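PDB 6E57: surface glycan binding protein B from Bacteroides ovatus, which binds mixed-linkage beta-glucan at the cell surface, probably helping this gut bacterium to capture cereal glucan for use. Local coordinates for residues 31-43 against 109-121. Sequence-based numbering, arbitrary orientation.
Sequences TENDDPHILAPVF and IEVETVKGKKTSR. With EDO (1,2-ethanediol), chain H.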
loop_
_atom_site.group_PDB
_atom_site.type_symbol
_atom_site.label_atom_id
_atom_site.label_comp_id
_atom_site.label_asym_id
_atom_site.label_seq_id
_atom_site.Cartn_x
_atom_site.Cartn_y
_atom_site.Cartn_z
ATOM N N THR A 31 21.047 5.375 -46.262
ATOM C CA THR A 31 19.806 5.599 -45.504
ATOM C C THR A 31 19.339 4.313 -44.801
ATOM O O THR A 31 18.724 4.388 -43.739
ATOM C CB THR A 31 18.699 6.161 -46.409
ATOM O OG1 THR A 31 18.540 5.281 -47.523
ATOM C CG2 THR A 31 18.989 7.559 -46.909
ATOM N N GLU A 32 19.619 3.147 -45.399
ATOM C CA GLU A 32 19.236 1.840 -44.837
ATOM C C GLU A 32 20.038 1.548 -43.562
ATOM O O GLU A 32 19.528 0.914 -42.633
ATOM C CB GLU A 32 19.483 0.710 -45.837
ATOM C CG GLU A 32 18.639 0.793 -47.094
ATOM C CD GLU A 32 18.901 -0.334 -48.081
ATOM O OE1 GLU A 32 18.822 -1.507 -47.670
ATOM O OE2 GLU A 32 19.204 -0.037 -49.253
ATOM N N ASN A 33 21.294 2.010 -43.534
ATOM C CA ASN A 33 22.246 1.684 -42.479
ATOM C C ASN A 33 22.200 2.733 -41.355
ATOM O O ASN A 33 22.963 2.634 -40.393
ATOM C CB ASN A 33 23.661 1.554 -43.048
ATOM C CG ASN A 33 24.596 0.787 -42.138
ATOM O OD1 ASN A 33 24.252 -0.288 -41.650
ATOM N ND2 ASN A 33 25.781 1.328 -41.911
ATOM N N ASP A 34 21.305 3.723 -41.477
ATOM C CA ASP A 34 21.127 4.785 -40.476
ATOM C C ASP A 34 20.594 4.197 -39.164
ATOM O O ASP A 34 19.848 3.214 -39.170
ATOM C CB ASP A 34 20.160 5.868 -40.964
ATOM C CG ASP A 34 20.759 6.873 -41.934
ATOM O OD1 ASP A 34 21.979 6.799 -42.193
ATOM O OD2 ASP A 34 19.994 7.729 -42.422
ATOM N N ASP A 35 20.977 4.830 -38.048
ATOM C CA ASP A 35 20.430 4.536 -36.725
ATOM C C ASP A 35 18.960 4.943 -36.697
ATOM O O ASP A 35 18.590 5.974 -37.255
ATOM C CB ASP A 35 21.193 5.263 -35.613
ATOM C CG ASP A 35 22.547 4.659 -35.281
ATOM O OD1 ASP A 35 22.607 3.429 -35.071
ATOM O OD2 ASP A 35 23.528 5.425 -35.229
ATOM N N PRO A 36 18.079 4.155 -36.041
ATOM C CA PRO A 36 16.664 4.508 -35.937
ATOM C C PRO A 36 16.425 5.584 -34.866
ATOM O O PRO A 36 16.934 5.467 -33.748
ATOM C CB PRO A 36 16.016 3.171 -35.555
ATOM C CG PRO A 36 17.080 2.479 -34.729
ATOM C CD PRO A 36 18.396 2.893 -35.356
ATOM N N HIS A 37 15.665 6.624 -35.233
ATOM C CA HIS A 37 15.300 7.725 -34.340
ATOM C C HIS A 37 13.780 7.925 -34.379
ATOM O O HIS A 37 13.184 7.952 -35.457
ATOM C CB HIS A 37 16.041 9.012 -34.737
ATOM C CG HIS A 37 17.509 8.991 -34.467
ATOM N ND1 HIS A 37 18.033 9.209 -33.204
ATOM C CD2 HIS A 37 18.566 8.802 -35.288
ATOM C CE1 HIS A 37 19.349 9.143 -33.260
ATOM N NE2 HIS A 37 19.700 8.893 -34.528
ATOM N N ILE A 38 13.167 8.052 -33.196
ATOM C CA ILE A 38 11.768 8.446 -33.073
ATOM C C ILE A 38 11.735 9.960 -32.857
ATOM O O ILE A 38 12.061 10.438 -31.774
ATOM C CB ILE A 38 11.064 7.683 -31.932
ATOM C CG1 ILE A 38 11.097 6.169 -32.163
ATOM C CG2 ILE A 38 9.641 8.194 -31.741
ATOM C CD1 ILE A 38 10.743 5.350 -30.942
ATOM N N LEU A 39 11.350 10.697 -33.904
ATOM C CA LEU A 39 11.378 12.156 -33.900
ATOM C C LEU A 39 10.198 12.694 -33.085
ATOM O O LEU A 39 10.392 13.519 -32.188
ATOM C CB LEU A 39 11.336 12.668 -35.343
ATOM C CG LEU A 39 12.537 12.289 -36.210
ATOM C CD1 LEU A 39 12.397 12.864 -37.613
ATOM C CD2 LEU A 39 13.839 12.747 -35.570
ATOM N N ALA A 40 8.986 12.228 -33.414
ATOM C CA ALA A 40 7.756 12.647 -32.735
ATOM C C ALA A 40 6.833 11.446 -32.536
ATOM O O ALA A 40 6.821 10.529 -33.354
ATOM C CB ALA A 40 7.074 13.740 -33.523
ATOM N N PRO A 41 6.071 11.446 -31.435
ATOM C CA PRO A 41 6.160 12.451 -30.387
ATOM C C PRO A 41 7.345 12.177 -29.447
ATOM O O PRO A 41 7.880 11.068 -29.434
ATOM C CB PRO A 41 4.823 12.318 -29.650
ATOM C CG PRO A 41 4.533 10.839 -29.710
ATOM C CD PRO A 41 5.176 10.365 -30.999
ATOM N N VAL A 42 7.745 13.201 -28.686
ATOM C CA VAL A 42 8.765 13.069 -27.652
ATOM C C VAL A 42 8.094 12.492 -26.403
ATOM O O VAL A 42 7.119 13.053 -25.913
ATOM C CB VAL A 42 9.446 14.417 -27.346
ATOM C CG1 VAL A 42 10.473 14.282 -26.232
ATOM C CG2 VAL A 42 10.079 15.025 -28.590
ATOM N N PHE A 43 8.626 11.368 -25.908
ATOM C CA PHE A 43 8.064 10.664 -24.754
ATOM C C PHE A 43 8.772 11.116 -23.481
ATOM O O PHE A 43 9.966 11.407 -23.501
ATOM C CB PHE A 43 8.161 9.150 -24.953
ATOM C CG PHE A 43 7.218 8.614 -26.000
ATOM C CD1 PHE A 43 5.900 8.319 -25.682
ATOM C CD2 PHE A 43 7.642 8.429 -27.308
ATOM C CE1 PHE A 43 5.030 7.840 -26.651
ATOM C CE2 PHE A 43 6.769 7.950 -28.273
ATOM C CZ PHE A 43 5.466 7.656 -27.943
ATOM N N ILE A 109 7.230 0.235 -27.268
ATOM C CA ILE A 109 7.324 0.614 -28.677
ATOM C C ILE A 109 8.720 0.226 -29.176
ATOM O O ILE A 109 9.696 0.904 -28.871
ATOM C CB ILE A 109 7.053 2.121 -28.866
ATOM C CG1 ILE A 109 5.715 2.540 -28.248
ATOM C CG2 ILE A 109 7.143 2.506 -30.336
ATOM C CD1 ILE A 109 5.519 4.037 -28.155
ATOM N N GLU A 110 8.797 -0.873 -29.933
ATOM C CA GLU A 110 10.059 -1.379 -30.460
ATOM C C GLU A 110 10.151 -1.051 -31.953
ATOM O O GLU A 110 9.336 -1.513 -32.743
ATOM C CB GLU A 110 10.178 -2.882 -30.207
ATOM C CG GLU A 110 10.302 -3.225 -28.732
ATOM C CD GLU A 110 10.817 -4.621 -28.428
ATOM O OE1 GLU A 110 11.319 -5.294 -29.359
ATOM O OE2 GLU A 110 10.716 -5.034 -27.254
ATOM N N VAL A 111 11.152 -0.238 -32.309
ATOM C CA VAL A 111 11.435 0.145 -33.686
ATOM C C VAL A 111 12.701 -0.594 -34.133
ATOM O O VAL A 111 13.708 -0.579 -33.429
ATOM C CB VAL A 111 11.601 1.672 -33.815
ATOM C CG1 VAL A 111 11.896 2.092 -35.247
ATOM C CG2 VAL A 111 10.389 2.417 -33.277
ATOM N N GLU A 112 12.627 -1.241 -35.303
ATOM C CA GLU A 112 13.758 -1.952 -35.899
ATOM C C GLU A 112 13.890 -1.543 -37.371
ATOM O O GLU A 112 12.892 -1.417 -38.081
ATOM C CB GLU A 112 13.570 -3.465 -35.770
ATOM C CG GLU A 112 14.860 -4.250 -35.932
ATOM C CD GLU A 112 14.685 -5.759 -35.945
ATOM O OE1 GLU A 112 13.772 -6.239 -36.644
ATOM O OE2 GLU A 112 15.462 -6.451 -35.255
ATOM N N THR A 113 15.135 -1.337 -37.811
ATOM C CA THR A 113 15.441 -1.017 -39.203
ATOM C C THR A 113 15.752 -2.319 -39.952
ATOM O O THR A 113 15.872 -3.381 -39.341
ATOM C CB THR A 113 16.562 0.028 -39.301
ATOM O OG1 THR A 113 16.648 0.440 -40.664
ATOM C CG2 THR A 113 17.914 -0.470 -38.840
ATOM N N VAL A 114 15.885 -2.217 -41.278
ATOM C CA VAL A 114 16.110 -3.377 -42.151
ATOM C C VAL A 114 17.462 -4.033 -41.824
ATOM O O VAL A 114 17.596 -5.249 -41.950
ATOM C CB VAL A 114 16.008 -3.006 -43.644
ATOM C CG1 VAL A 114 14.617 -2.509 -44.008
ATOM C CG2 VAL A 114 17.069 -1.998 -44.070
ATOM N N LYS A 115 18.451 -3.230 -41.405
ATOM C CA LYS A 115 19.795 -3.726 -41.067
ATOM C C LYS A 115 19.916 -4.027 -39.562
ATOM O O LYS A 115 21.022 -4.229 -39.059
ATOM C CB LYS A 115 20.858 -2.733 -41.551
ATOM C CG LYS A 115 21.230 -2.860 -43.026
ATOM C CD LYS A 115 22.366 -3.836 -43.310
ATOM C CE LYS A 115 21.927 -5.276 -43.497
ATOM N NZ LYS A 115 21.459 -5.547 -44.877
ATOM N N GLY A 116 18.783 -4.059 -38.848
ATOM C CA GLY A 116 18.677 -4.731 -37.547
ATOM C C GLY A 116 18.910 -3.818 -36.352
ATOM O O GLY A 116 18.734 -4.253 -35.213
ATOM N N LYS A 117 19.317 -2.566 -36.597
ATOM C CA LYS A 117 19.494 -1.568 -35.532
ATOM C C LYS A 117 18.117 -1.182 -34.981
ATOM O O LYS A 117 17.136 -1.184 -35.723
ATOM C CB LYS A 117 20.244 -0.343 -36.067
ATOM C CG LYS A 117 21.643 -0.620 -36.598
ATOM C CD LYS A 117 22.246 0.562 -37.314
ATOM C CE LYS A 117 23.716 0.379 -37.625
ATOM N NZ LYS A 117 24.320 1.638 -38.115
ATOM N N LYS A 118 18.055 -0.855 -33.682
ATOM C CA LYS A 118 16.771 -0.688 -32.982
ATOM C C LYS A 118 16.863 0.388 -31.889
ATOM O O LYS A 118 17.928 0.627 -31.317
ATOM C CB LYS A 118 16.320 -2.026 -32.386
ATOM C CG LYS A 118 17.317 -2.695 -31.446
ATOM C CD LYS A 118 16.945 -4.116 -31.068
ATOM C CE LYS A 118 17.145 -5.107 -32.195
ATOM N NZ LYS A 118 16.833 -6.492 -31.772
ATOM N N THR A 119 15.716 1.029 -31.627
ATOM C CA THR A 119 15.504 1.949 -30.504
ATOM C C THR A 119 14.157 1.597 -29.853
ATOM O O THR A 119 13.323 0.922 -30.465
ATOM C CB THR A 119 15.621 3.412 -30.962
ATOM O OG1 THR A 119 15.743 4.248 -29.811
ATOM C CG2 THR A 119 14.451 3.874 -31.803
ATOM N N SER A 120 13.952 2.060 -28.613
ATOM C CA SER A 120 12.900 1.534 -27.745
ATOM C C SER A 120 12.331 2.632 -26.835
ATOM O O SER A 120 13.055 3.518 -26.398
ATOM C CB SER A 120 13.439 0.381 -26.936
ATOM O OG SER A 120 12.451 -0.619 -26.759
ATOM N N ARG A 121 11.022 2.547 -26.563
ATOM C CA ARG A 121 10.337 3.361 -25.553
ATOM C C ARG A 121 9.425 2.442 -24.731
ATOM O O ARG A 121 8.775 1.558 -25.289
ATOM C CB ARG A 121 9.507 4.478 -26.198
ATOM C CG ARG A 121 10.306 5.484 -27.016
ATOM C CD ARG A 121 11.244 6.359 -26.199
ATOM N NE ARG A 121 11.798 7.457 -26.988
ATOM C CZ ARG A 121 12.717 7.322 -27.943
ATOM N NH1 ARG A 121 13.263 6.142 -28.183
ATOM N NH2 ARG A 121 13.085 8.367 -28.664
HETATM C C1 EDO H . 17.493 7.306 -29.541
HETATM O O1 EDO H . 18.511 7.818 -30.408
HETATM C C2 EDO H . 16.128 7.491 -30.199
HETATM O O2 EDO H . 15.873 8.883 -30.430
#
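P36, I38 and F43 project from the edge strand 37-40 and its flanking loops onto a beta hairpin, 109-121, showing how two sheets of a beta sandwich close by fitting bumps to hollows. CG of the P36 ring sits against the backbone at K118, 3.5 Å from its C, while T119 fills the step beside it, CG2 lying 3.5 Å from P36 O. I38 is the next bump. With CG1 anti to the carbonyl carbon (chi1 -60°), its CD1 drops into the dip between V111, where it meets CG2 at 3.8 Å, and R121, one guanidinium face of which it covers near the rim. At the far end I109 CD1 reaches F43 CZ at 3.6 Å, the two side chains approaching from opposite directions, and R121 CG lies near the same ring; F54 meets that ring too. L67 and V69 of the neighbouring strand 63-70 extend the apolar layer over I109 and V111.

Polar contacts gather at the turn end and along one flank. K117, extended beyond CG, runs past P36 CD and D35 to deliver NZ to N33 O at 2.8 Å, almost in line with the carbonyl; D35 OD1 adds a long salt bridge of 3.9 Å. R121 NH1 bonds S120 O from above the carbonyl plane, whereas NH2 makes a weak bond to O2 of an ethanediol, probably from the crystallisation liquor. T113 OG1 is held by Y74 O. The chemistry thus implies an apolar middle and far end, flanked by aliphatic parts of K117 and R121, with one lysine tying the loop before the strand to the hairpin and probably easing the charge of D35.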